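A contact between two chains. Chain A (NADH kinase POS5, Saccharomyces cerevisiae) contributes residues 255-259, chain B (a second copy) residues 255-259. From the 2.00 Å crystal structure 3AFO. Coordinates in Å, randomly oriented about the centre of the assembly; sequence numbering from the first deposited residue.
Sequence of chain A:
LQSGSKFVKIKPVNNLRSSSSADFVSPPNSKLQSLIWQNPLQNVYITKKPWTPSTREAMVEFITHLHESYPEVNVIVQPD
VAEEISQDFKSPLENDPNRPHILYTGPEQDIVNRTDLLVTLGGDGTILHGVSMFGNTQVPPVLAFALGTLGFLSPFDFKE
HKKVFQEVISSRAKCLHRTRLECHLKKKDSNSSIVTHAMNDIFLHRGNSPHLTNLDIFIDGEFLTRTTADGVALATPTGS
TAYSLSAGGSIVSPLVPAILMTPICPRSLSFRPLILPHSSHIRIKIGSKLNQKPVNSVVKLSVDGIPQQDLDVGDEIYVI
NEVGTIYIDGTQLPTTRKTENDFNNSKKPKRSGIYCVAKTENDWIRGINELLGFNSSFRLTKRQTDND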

ATOM      1  N   LEU A 255       1.800   0.953  23.598  1.00 19.03           N
ATOM      2  CA  LEU A 255       2.520   0.078  24.536  1.00 19.58           C
ATOM      3  C   LEU A 255       3.706  -0.665  23.913  1.00 19.81           C
ATOM      4  O   LEU A 255       4.462  -1.329  24.619  1.00 19.74           O
ATOM      5  CB  LEU A 255       1.560  -0.936  25.178  1.00 19.94           C
ATOM      6  CG  LEU A 255       0.427  -0.388  26.049  1.00 21.12           C
ATOM      7  CD1 LEU A 255      -0.436  -1.561  26.549  1.00 24.41           C
ATOM      8  CD2 LEU A 255       0.979   0.440  27.200  1.00 21.82           C
ATOM      9  N   VAL A 256       3.864  -0.560  22.594  1.00 19.34           N
ATOM     10  CA  VAL A 256       4.969  -1.223  21.899  1.00 18.18           C
ATOM     11  C   VAL A 256       6.182  -0.309  21.981  1.00 18.58           C
ATOM     12  O   VAL A 256       6.067   0.884  21.666  1.00 18.25           O
ATOM     13  CB  VAL A 256       4.617  -1.501  20.395  1.00 18.39           C
ATOM     14  CG1 VAL A 256       5.842  -2.013  19.620  1.00 17.01           C
ATOM     15  CG2 VAL A 256       3.464  -2.496  20.283  1.00 16.85           C
ATOM     16  N   PRO A 257       7.345  -0.845  22.420  1.00 18.72           N
ATOM     17  CA  PRO A 257       8.553  -0.030  22.330  1.00 19.16           C
ATOM     18  C   PRO A 257       9.175  -0.158  20.939  1.00 18.67           C
ATOM     19  O   PRO A 257       9.723  -1.197  20.602  1.00 19.75           O
ATOM     20  CB  PRO A 257       9.483  -0.635  23.399  1.00 18.91           C
ATOM     21  CG  PRO A 257       8.822  -1.881  23.896  1.00 19.77           C
ATOM     22  CD  PRO A 257       7.616  -2.156  23.039  1.00 18.79           C
ATOM     23  N   ALA A 258       9.072   0.896  20.142  1.00 18.56           N
ATOM     24  CA  ALA A 258       9.561   0.889  18.761  1.00 18.25           C
ATOM     25  C   ALA A 258       9.698   2.313  18.266  1.00 18.08           C
ATOM     26  O   ALA A 258       9.129   3.232  18.856  1.00 18.18           O
ATOM     27  CB  ALA A 258       8.583   0.139  17.864  1.00 17.93           C
ATOM     28  N   ILE A 259      10.471   2.484  17.198  1.00 17.49           N
ATOM     29  CA  ILE A 259      10.525   3.726  16.460  1.00 17.37           C
ATOM     30  C   ILE A 259      10.078   3.390  15.051  1.00 17.17           C
ATOM     31  O   ILE A 259      10.591   2.437  14.451  1.00 17.45           O
ATOM     32  CB  ILE A 259      11.965   4.304  16.393  1.00 17.48           C
ATOM     33  CG1 ILE A 259      12.524   4.524  17.807  1.00 17.97           C
ATOM     34  CG2 ILE A 259      11.989   5.600  15.537  1.00 17.86           C
ATOM     35  CD1 ILE A 259      14.015   4.930  17.856  1.00 17.86           C
TER
ATOM     36  N   LEU B 255      14.405  -7.415  16.959  1.00 19.26           N
ATOM     37  CA  LEU B 255      14.616  -6.906  18.315  1.00 19.55           C
ATOM     38  C   LEU B 255      13.385  -6.217  18.930  1.00 19.83           C
ATOM     39  O   LEU B 255      13.351  -5.969  20.134  1.00 19.92           O
ATOM     40  CB  LEU B 255      15.802  -5.937  18.342  1.00 19.94           C
ATOM     41  CG  LEU B 255      17.178  -6.486  17.966  1.00 21.71           C
ATOM     42  CD1 LEU B 255      18.187  -5.352  17.934  1.00 24.11           C
ATOM     43  CD2 LEU B 255      17.599  -7.565  18.952  1.00 23.28           C
ATOM     44  N   VAL B 256      12.375  -5.922  18.114  1.00 19.30           N
ATOM     45  CA  VAL B 256      11.161  -5.265  18.597  1.00 18.89           C
ATOM     46  C   VAL B 256      10.278  -6.287  19.303  1.00 19.34           C
ATOM     47  O   VAL B 256       9.985  -7.330  18.724  1.00 19.76           O
ATOM     48  CB  VAL B 256      10.358  -4.648  17.415  1.00 18.97           C
ATOM     49  CG1 VAL B 256       9.038  -4.066  17.901  1.00 17.87           C
ATOM     50  CG2 VAL B 256      11.197  -3.589  16.688  1.00 18.30           C
ATOM     51  N   PRO B 257       9.858  -6.007  20.557  1.00 19.96           N
ATOM     52  CA  PRO B 257       8.856  -6.873  21.175  1.00 19.86           C
ATOM     53  C   PRO B 257       7.461  -6.481  20.696  1.00 19.53           C
ATOM     54  O   PRO B 257       6.977  -5.393  21.014  1.00 19.75           O
ATOM     55  CB  PRO B 257       9.002  -6.588  22.682  1.00 20.45           C
ATOM     56  CG  PRO B 257      10.069  -5.547  22.829  1.00 21.27           C
ATOM     57  CD  PRO B 257      10.311  -4.945  21.476  1.00 19.67           C
ATOM     58  N   ALA B 258       6.820  -7.356  19.930  1.00 19.22           N
ATOM     59  CA  ALA B 258       5.517  -7.049  19.333  1.00 18.61           C
ATOM     60  C   ALA B 258       4.929  -8.273  18.656  1.00 18.38           C
ATOM     61  O   ALA B 258       5.642  -9.236  18.392  1.00 18.61           O
ATOM     62  CB  ALA B 258       5.650  -5.914  18.302  1.00 18.54           C
ATOM     63  N   ILE B 259       3.620  -8.219  18.407  1.00 18.07           N
ATOM     64  CA  ILE B 259       2.907  -9.182  17.584  1.00 17.51           C
ATOM     65  C   ILE B 259       2.258  -8.421  16.412  1.00 17.73           C
ATOM     66  O   ILE B 259       1.581  -7.396  16.620  1.00 17.90           O
ATOM     67  CB  ILE B 259       1.816  -9.920  18.395  1.00 18.22           C
ATOM     68  CG1 ILE B 259       2.448 -10.722  19.556  1.00 17.79           C
ATOM     69  CG2 ILE B 259       0.985 -10.834  17.481  1.00 16.70           C
ATOM     70  CD1 ILE B 259       1.449 -11.210  20.581  1.00 19.91           C
TER

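Two copies of the same five-residue segment meet in a small, nearly symmetric, largely apolar contact, built from valine, proline and alanine and held by van der Waals packing with no hydrogen bond between the stretches. The segments run antiparallel: the CA atoms of Val A256 and Ala B258 lie 6.4 Å apart, as do those of Ala A258 and Val B256, so that the two copies of residue 257 face each other at the middle. In the middle of the register, CG of Pro A257 and CG of Pro B257 approach to 4.0 Å, ordinary contact distance for two saturated carbons. Both rings have the same C-gamma endo pucker, and their CA-to-CB bonds point sideways to the partner stretch. Each proline gives up 45 Å² to the other segment, the largest share of any residue in the contact, yet both remain partly exposed.

Next to the prolines, the valines are joined by their CG1 methyls: CG1 of Val A256 lies 4.2 Å from CG1 of Val B256. Each valine has chi1 in the t well, and although its CA-to-CB bond points sideways, this rotamer places CG1 closer to the other chain than CG2. The same methyl also meets the alanine opposite, with CG1 of Val A256 4.1 Å from CB of Ala B258 and CB of Ala A258 4.2 Å from CG1 of Val B256. The four side chains thus form a compact cluster of methyl groups. Alanine suits its position because its single methyl fills the space beside the valine while the backbones stay close; valine, branched at CB, reaches across with its CG1 methyl.

The backbone contributes surface as well. The carbonyl O of Pro B257 lies 3.8 Å from CG1 of Val A256 and 3.9 Å from CD of Pro A257, while O of Pro A257 is 4.0 Å from CG1 of Val B256. These oxygens rest against carbon and gain no hydrogen bond across the contact. Proline, whose nitrogen carries no hydrogen, offers no backbone donor at this position.

Together the stretches bury 191 Å², counting both sides, with 34 Å² from Val A256, 33 Å² from Val B256, 17 Å² from Ala A258 and 16 Å² from Ala B258. The ends add nothing: the side chains of Leu A255 and Leu B255 are out of reach of the opposite stretch, and neither Ile A259 nor Ile B259 loses any surface to it, although both isoleucines are buried in the assembly.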